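Local coordinates for protein putative phosphosugar isomerase (Clostridium difficile, PDB 3G68) that probably acts on phosphorylated sugars as an isomerase built from two SIS domains, at residues 161-166 with 171-176; 196-201 with 322-327. All coordinates share one frame; numbering follows the deposited sequence. Where two conformers were deposited one is given.

Contact 1 of 2, residues 161-166 with 171-176. With EDO (1,2-ethanediol), chain J.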
loop_
_atom_site.group_PDB
_atom_site.type_symbol
_atom_site.label_atom_id
_atom_site.label_comp_id
_atom_site.label_asym_id
_atom_site.label_seq_id
_atom_site.Cartn_x
_atom_site.Cartn_y
_atom_site.Cartn_z
ATOM N N ILE B 161 -14.728 -21.631 -41.942
ATOM C CA ILE B 161 -14.674 -21.546 -43.402
ATOM C C ILE B 161 -14.334 -20.115 -43.786
ATOM O O ILE B 161 -13.406 -19.899 -44.536
ATOM C CB ILE B 161 -15.987 -21.942 -44.067
ATOM C CG1 ILE B 161 -16.203 -23.446 -43.971
ATOM C CG2 ILE B 161 -15.983 -21.563 -45.541
ATOM C CD1 ILE B 161 -17.634 -23.854 -44.315
ATOM N N ALA B 162 -15.065 -19.156 -43.225
ATOM C CA ALA B 162 -14.884 -17.735 -43.523
ATOM C C ALA B 162 -13.433 -17.271 -43.324
ATOM O O ALA B 162 -12.868 -16.548 -44.160
ATOM C CB ALA B 162 -15.845 -16.897 -42.664
ATOM N N ARG B 163 -12.835 -17.669 -42.209
ATOM C CA ARG B 163 -11.448 -17.289 -41.939
ATOM C C ARG B 163 -10.506 -17.953 -42.951
ATOM O O ARG B 163 -9.657 -17.280 -43.525
ATOM C CB ARG B 163 -11.052 -17.619 -40.491
ATOM C CG ARG B 163 -9.610 -17.178 -40.095
ATOM C CD ARG B 163 -9.326 -17.449 -38.611
ATOM N NE ARG B 163 -9.434 -18.882 -38.348
ATOM C CZ ARG B 163 -9.264 -19.469 -37.175
ATOM N NH1 ARG B 163 -8.948 -18.764 -36.098
ATOM N NH2 ARG B 163 -9.387 -20.790 -37.088
ATOM N N GLU B 164 -10.663 -19.254 -43.179
ATOM C CA GLU B 164 -9.787 -20.009 -44.092
ATOM C C GLU B 164 -9.816 -19.443 -45.479
ATOM O O GLU B 164 -8.763 -19.267 -46.117
ATOM C CB GLU B 164 -10.205 -21.481 -44.121
ATOM C CG GLU B 164 -9.466 -22.420 -45.116
ATOM C CD GLU B 164 -7.985 -22.676 -44.812
ATOM O OE1 GLU B 164 -7.487 -22.288 -43.727
ATOM O OE2 GLU B 164 -7.336 -23.311 -45.690
ATOM N N LYS B 165 -11.023 -19.149 -45.950
ATOM C CA LYS B 165 -11.228 -18.647 -47.317
ATOM C C LYS B 165 -10.986 -17.130 -47.488
ATOM O O LYS B 165 -11.029 -16.612 -48.603
ATOM C CB LYS B 165 -12.614 -19.076 -47.842
ATOM C CG LYS B 165 -12.906 -20.626 -47.771
ATOM C CD LYS B 165 -11.773 -21.543 -48.294
ATOM C CE LYS B 165 -12.281 -22.989 -48.487
ATOM N NZ LYS B 165 -11.219 -23.988 -48.946
ATOM N N GLY B 166 -10.727 -16.429 -46.397
ATOM C CA GLY B 166 -10.408 -15.008 -46.435
ATOM C C GLY B 166 -11.538 -14.004 -46.339
ATOM O O GLY B 166 -11.300 -12.808 -46.498
ATOM N N GLU B 171 -8.456 -11.572 -36.641
ATOM C CA GLU B 171 -8.965 -10.806 -35.512
ATOM C C GLU B 171 -10.486 -10.743 -35.529
ATOM O O GLU B 171 -11.101 -10.749 -34.474
ATOM C CB GLU B 171 -8.321 -9.421 -35.417
ATOM C CG GLU B 171 -6.851 -9.513 -34.958
ATOM C CD GLU B 171 -6.165 -8.165 -34.797
ATOM O OE1 GLU B 171 -6.762 -7.128 -35.166
ATOM O OE2 GLU B 171 -5.012 -8.140 -34.318
ATOM N N LYS B 172 -11.076 -10.691 -36.729
ATOM C CA LYS B 172 -12.538 -10.663 -36.868
ATOM C C LYS B 172 -13.120 -11.987 -36.386
ATOM O O LYS B 172 -14.115 -11.968 -35.687
ATOM C CB LYS B 172 -12.979 -10.352 -38.302
ATOM C CG LYS B 172 -14.512 -10.298 -38.508
ATOM C CD LYS B 172 -15.187 -9.151 -37.746
ATOM C CE LYS B 172 -16.701 -9.117 -38.016
ATOM N NZ LYS B 172 -17.442 -8.166 -37.114
ATOM N N TYR B 173 -12.482 -13.112 -36.729
ATOM C CA TYR B 173 -12.857 -14.428 -36.183
ATOM C C TYR B 173 -12.846 -14.340 -34.649
ATOM O O TYR B 173 -13.832 -14.628 -34.005
ATOM C CB TYR B 173 -11.895 -15.531 -36.658
ATOM C CG TYR B 173 -12.184 -16.904 -36.066
ATOM C CD1 TYR B 173 -11.671 -17.272 -34.828
ATOM C CD2 TYR B 173 -12.975 -17.823 -36.737
ATOM C CE1 TYR B 173 -11.949 -18.518 -34.271
ATOM C CE2 TYR B 173 -13.247 -19.079 -36.186
ATOM C CZ TYR B 173 -12.736 -19.408 -34.947
ATOM O OH TYR B 173 -13.017 -20.649 -34.394
ATOM N N ASN B 174 -11.722 -13.946 -34.071
ATOM C CA ASN B 174 -11.604 -13.785 -32.621
ATOM C C ASN B 174 -12.700 -12.873 -32.006
ATOM O O ASN B 174 -13.250 -13.149 -30.952
ATOM C CB ASN B 174 -10.230 -13.188 -32.285
ATOM C CG ASN B 174 -10.019 -13.061 -30.801
ATOM O OD1 ASN B 174 -10.092 -11.963 -30.238
ATOM N ND2 ASN B 174 -9.833 -14.191 -30.148
ATOM N N GLU B 175 -12.988 -11.767 -32.655
ATOM C CA GLU B 175 -14.027 -10.867 -32.171
ATOM C C GLU B 175 -15.408 -11.556 -32.123
ATOM O O GLU B 175 -16.165 -11.358 -31.174
ATOM C CB GLU B 175 -14.134 -9.664 -33.069
ATOM C CG GLU B 175 -15.205 -8.683 -32.654
ATOM C CD GLU B 175 -15.227 -7.410 -33.483
ATOM O OE1 GLU B 175 -14.466 -7.298 -34.466
ATOM O OE2 GLU B 175 -16.043 -6.520 -33.146
ATOM N N GLU B 176 -15.740 -12.299 -33.184
ATOM C CA GLU B 176 -17.013 -13.039 -33.234
ATOM C C GLU B 176 -17.064 -14.143 -32.175
ATOM O O GLU B 176 -18.099 -14.314 -31.519
ATOM C CB GLU B 176 -17.303 -13.570 -34.630
ATOM C CG GLU B 176 -17.509 -12.466 -35.664
ATOM C CD GLU B 176 -18.522 -11.397 -35.264
ATOM O OE1 GLU B 176 -19.656 -11.740 -34.885
ATOM O OE2 GLU B 176 -18.199 -10.199 -35.364
HETATM C C1 EDO J . -5.588 -9.407 -38.314
HETATM O O1 EDO J . -6.087 -10.741 -38.151
HETATM C C2 EDO J . -6.693 -8.523 -38.818
HETATM O O2 EDO J . -6.501 -7.196 -38.347
#

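Contact 2 of 2, residues 196-201 with 322-327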
loop_
_atom_site.group_PDB
_atom_site.type_symbol
_atom_site.label_atom_id
_atom_site.label_comp_id
_atom_site.label_asym_id
_atom_site.label_seq_id
_atom_site.Cartn_x
_atom_site.Cartn_y
_atom_site.Cartn_z
ATOM N N GLN B 196 -37.789 -17.160 -11.631
ATOM C CA GLN B 196 -38.596 -16.254 -10.826
ATOM C C GLN B 196 -39.913 -15.911 -11.549
ATOM O O GLN B 196 -40.981 -15.921 -10.954
ATOM C CB GLN B 196 -37.810 -14.965 -10.537
ATOM C CG GLN B 196 -36.576 -15.147 -9.662
ATOM C CD GLN B 196 -35.699 -13.884 -9.601
ATOM O OE1 GLN B 196 -36.197 -12.746 -9.695
ATOM N NE2 GLN B 196 -34.390 -14.083 -9.445
ATOM N N TRP B 197 -39.817 -15.626 -12.831
ATOM C CA TRP B 197 -41.004 -15.343 -13.669
ATOM C C TRP B 197 -41.999 -16.528 -13.724
ATOM O O TRP B 197 -43.217 -16.310 -13.626
ATOM C CB TRP B 197 -40.540 -14.874 -15.049
ATOM C CG TRP B 197 -41.525 -14.867 -16.184
ATOM C CD1 TRP B 197 -42.465 -13.898 -16.486
ATOM C CD2 TRP B 197 -41.573 -15.811 -17.239
ATOM N NE1 TRP B 197 -43.123 -14.227 -17.649
ATOM C CE2 TRP B 197 -42.590 -15.391 -18.137
ATOM C CE3 TRP B 197 -40.893 -17.016 -17.497
ATOM C CZ2 TRP B 197 -42.910 -16.113 -19.284
ATOM C CZ3 TRP B 197 -41.218 -17.733 -18.630
ATOM C CH2 TRP B 197 -42.231 -17.282 -19.507
ATOM N N ILE B 198 -41.485 -17.751 -13.869
ATOM C CA ILE B 198 -42.317 -18.949 -13.862
ATOM C C ILE B 198 -43.078 -19.093 -12.537
ATOM O O ILE B 198 -44.281 -19.342 -12.543
ATOM C CB ILE B 198 -41.489 -20.208 -14.136
ATOM C CG1 ILE B 198 -40.997 -20.221 -15.576
ATOM C CG2 ILE B 198 -42.328 -21.462 -13.900
ATOM C CD1 ILE B 198 -39.883 -21.264 -15.901
ATOM N N GLU B 199 -42.360 -18.900 -11.423
ATOM C CA GLU B 199 -42.917 -19.001 -10.090
ATOM C C GLU B 199 -44.011 -17.959 -9.896
ATOM O O GLU B 199 -45.078 -18.262 -9.367
ATOM C CB GLU B 199 -41.781 -18.841 -9.065
ATOM C CG GLU B 199 -42.186 -18.976 -7.619
ATOM C CD GLU B 199 -42.759 -20.320 -7.252
ATOM O OE1 GLU B 199 -42.335 -21.366 -7.789
ATOM O OE2 GLU B 199 -43.629 -20.321 -6.357
ATOM N N ARG B 200 -43.763 -16.745 -10.377
ATOM C CA ARG B 200 -44.735 -15.666 -10.287
ATOM C C ARG B 200 -46.026 -15.943 -11.118
ATOM O O ARG B 200 -47.127 -15.494 -10.774
ATOM C CB ARG B 200 -44.041 -14.404 -10.820
ATOM C CG ARG B 200 -44.764 -13.136 -10.624
ATOM C CD ARG B 200 -43.845 -11.925 -10.840
ATOM N NE ARG B 200 -43.295 -11.751 -12.192
ATOM C CZ ARG B 200 -42.008 -11.820 -12.561
ATOM N NH1 ARG B 200 -41.025 -12.044 -11.703
ATOM N NH2 ARG B 200 -41.694 -11.623 -13.835
ATOM N N ASN B 201 -45.866 -16.622 -12.246
ATOM C CA ASN B 201 -46.975 -16.949 -13.170
ATOM C C ASN B 201 -47.389 -18.405 -13.148
ATOM O O ASN B 201 -48.048 -18.879 -14.087
ATOM C CB ASN B 201 -46.517 -16.559 -14.586
ATOM C CG ASN B 201 -46.407 -15.069 -14.737
ATOM O OD1 ASN B 201 -47.416 -14.375 -14.714
ATOM N ND2 ASN B 201 -45.186 -14.559 -14.832
ATOM N N CYS B 322 -40.734 -25.983 -19.866
ATOM C CA CYS B 322 -40.816 -27.405 -20.233
ATOM C C CYS B 322 -40.300 -28.328 -19.142
ATOM O O CYS B 322 -40.810 -29.434 -18.971
ATOM C CB CYS B 322 -40.107 -27.694 -21.558
ATOM S SG CYS B 322 -40.797 -26.816 -22.990
ATOM N N GLY B 323 -39.267 -27.899 -18.421
ATOM C CA GLY B 323 -38.721 -28.691 -17.343
ATOM C C GLY B 323 -39.567 -28.636 -16.082
ATOM O O GLY B 323 -39.735 -29.667 -15.407
ATOM N N GLU B 324 -40.129 -27.468 -15.772
ATOM C CA GLU B 324 -40.822 -27.267 -14.487
ATOM C C GLU B 324 -42.344 -27.444 -14.384
ATOM O O GLU B 324 -42.864 -27.979 -13.394
ATOM C CB GLU B 324 -40.538 -25.873 -13.967
ATOM C CG GLU B 324 -39.079 -25.631 -13.625
ATOM C CD GLU B 324 -38.883 -24.300 -12.852
ATOM O OE1 GLU B 324 -39.825 -23.483 -12.823
ATOM O OE2 GLU B 324 -37.785 -24.068 -12.280
ATOM N N ILE B 325 -43.052 -26.932 -15.373
ATOM C CA ILE B 325 -44.527 -26.926 -15.321
ATOM C C ILE B 325 -45.133 -28.307 -15.572
ATOM O O ILE B 325 -46.096 -28.644 -14.897
ATOM C CB ILE B 325 -45.114 -25.788 -16.198
ATOM C CG1 ILE B 325 -44.567 -24.430 -15.700
ATOM C CG2 ILE B 325 -46.651 -25.803 -16.203
ATOM C CD1 ILE B 325 -45.048 -23.966 -14.263
ATOM N N PRO B 326 -44.623 -29.096 -16.549
ATOM C CA PRO B 326 -45.191 -30.427 -16.715
ATOM C C PRO B 326 -45.180 -31.292 -15.446
ATOM O O PRO B 326 -46.099 -32.085 -15.268
ATOM C CB PRO B 326 -44.325 -31.068 -17.793
ATOM C CG PRO B 326 -43.918 -29.947 -18.624
ATOM C CD PRO B 326 -43.662 -28.816 -17.609
ATOM N N THR B 327 -44.192 -31.106 -14.570
ATOM C CA THR B 327 -44.146 -31.854 -13.298
ATOM C C THR B 327 -45.368 -31.532 -12.420
ATOM O O THR B 327 -45.728 -32.327 -11.559
ATOM C CB THR B 327 -42.818 -31.610 -12.511
ATOM O OG1 THR B 327 -42.773 -30.253 -12.047
ATOM C CG2 THR B 327 -41.627 -31.844 -13.398
#

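Contact 1 of 2, residues 161-166 with 171-176
R163 and Y173 make the contact between residues 161-166 and 171-176. These segments lie on consecutive helices, 145-165 and 170-184, joined by a short connection. Along 161-166, I161 O accepts the backbone bond from K165 N at 2.9 Å. A162 follows, and R163 is the residue that crosses. Its CG stands anti to the backbone N (chi1 -177°), and the chain bends at chi3, which lays the guanidinium over one face of the Y173 ring. CZ sits 3.8 Å from the ring centroid, almost exactly on the ring normal. The two planes are 23° apart, so this is a stacked cation-pi pair. NH1 comes closest, 3.4 Å from Y173 CD1, over the rim of the ring. Lower down, R163 CD rests 3.8 Å from Y173 CB. G166 then ends the helix in a Schellman motif, with positive phi, and G166 N bonds to R163 O at 3.2 Å.

The start of helix 170-184 also borders a subunit interface, where E171 packs on N21 of the second subunit. A 1,2-ethanediol, probably from the crystallisation liquor, takes a bond from E171 N to its O1 at 2.9 Å, and it also bonds S24 of the second subunit.

No hydrogen bond joins 161-166 to 171-176. The direct contact between them is the R163-Y173 pair, which ties two consecutive helices together far from the centre of the chain. R163 NH2 is salt-bridged to D23, which also touches the Y173 side chain, and Y173 OH is hydrogen-bonded to Q160. Fixing both the guanidinium and the ring hydroxyl should limit how far the two flat groups can slide. The acid would also partly offset the arginine charge.

Contact 2 of 2, residues 196-201 with 322-327
I198 is the residue of 196-201 that meets 322-327, and it touches both E324 and I325. Its CB lies 3.9 Å from E324 OE1. CG2, anti to the backbone N, touches E324 OE1 at 3.4 Å and I325 CD1 at 3.7 Å. On the other branch, CD1 approaches the same OE1 at 3.8 Å. One carboxylate oxygen therefore rests against both branches of the isoleucine. The E324 chain runs extended beyond CG (chi2 -169°), which brings the carboxylate across to I198. I198 and I325 lie alongside one another, pointing in opposite senses, in an apolar contact. No hydrogen bond or salt bridge crosses between the segments.

Within 322-327, T327 OG1 bonds E324 O at 2.6 Å. Within 196-201, W197 O accepts from both N201 N and N201 ND2, on opposite faces of its plane.

The contact packs helix 187-200 against helix 316-324 and the residues following on from it. I198 also packs on L320 and I321 of that helix, and C322 touches helix 220-234. W197 reaches F286 and I288 of strand 284-289, in the second parallel sheet (order 2-1-3-4-5), consistent with a double-SIS fold.

Contacts 1 and 2 lie on opposite sides of the chain's centre, with their own centres 40 Å apart. Their nearest atoms are about 27 Å apart, so they do not touch. They follow each other along the chain: contact 1 closes before contact 2 opens, and helices 170-184 and 187-200 are consecutive. Contact 1 joins neighbours in sequence, whereas contact 2 brings together segments separated by 120 residues. Contact 1 also borders a second subunit; no other chain touches the segments of contact 2. The 1,2-ethanediol at contact 1 is probably a crystallisation additive and gives no evidence of an active site.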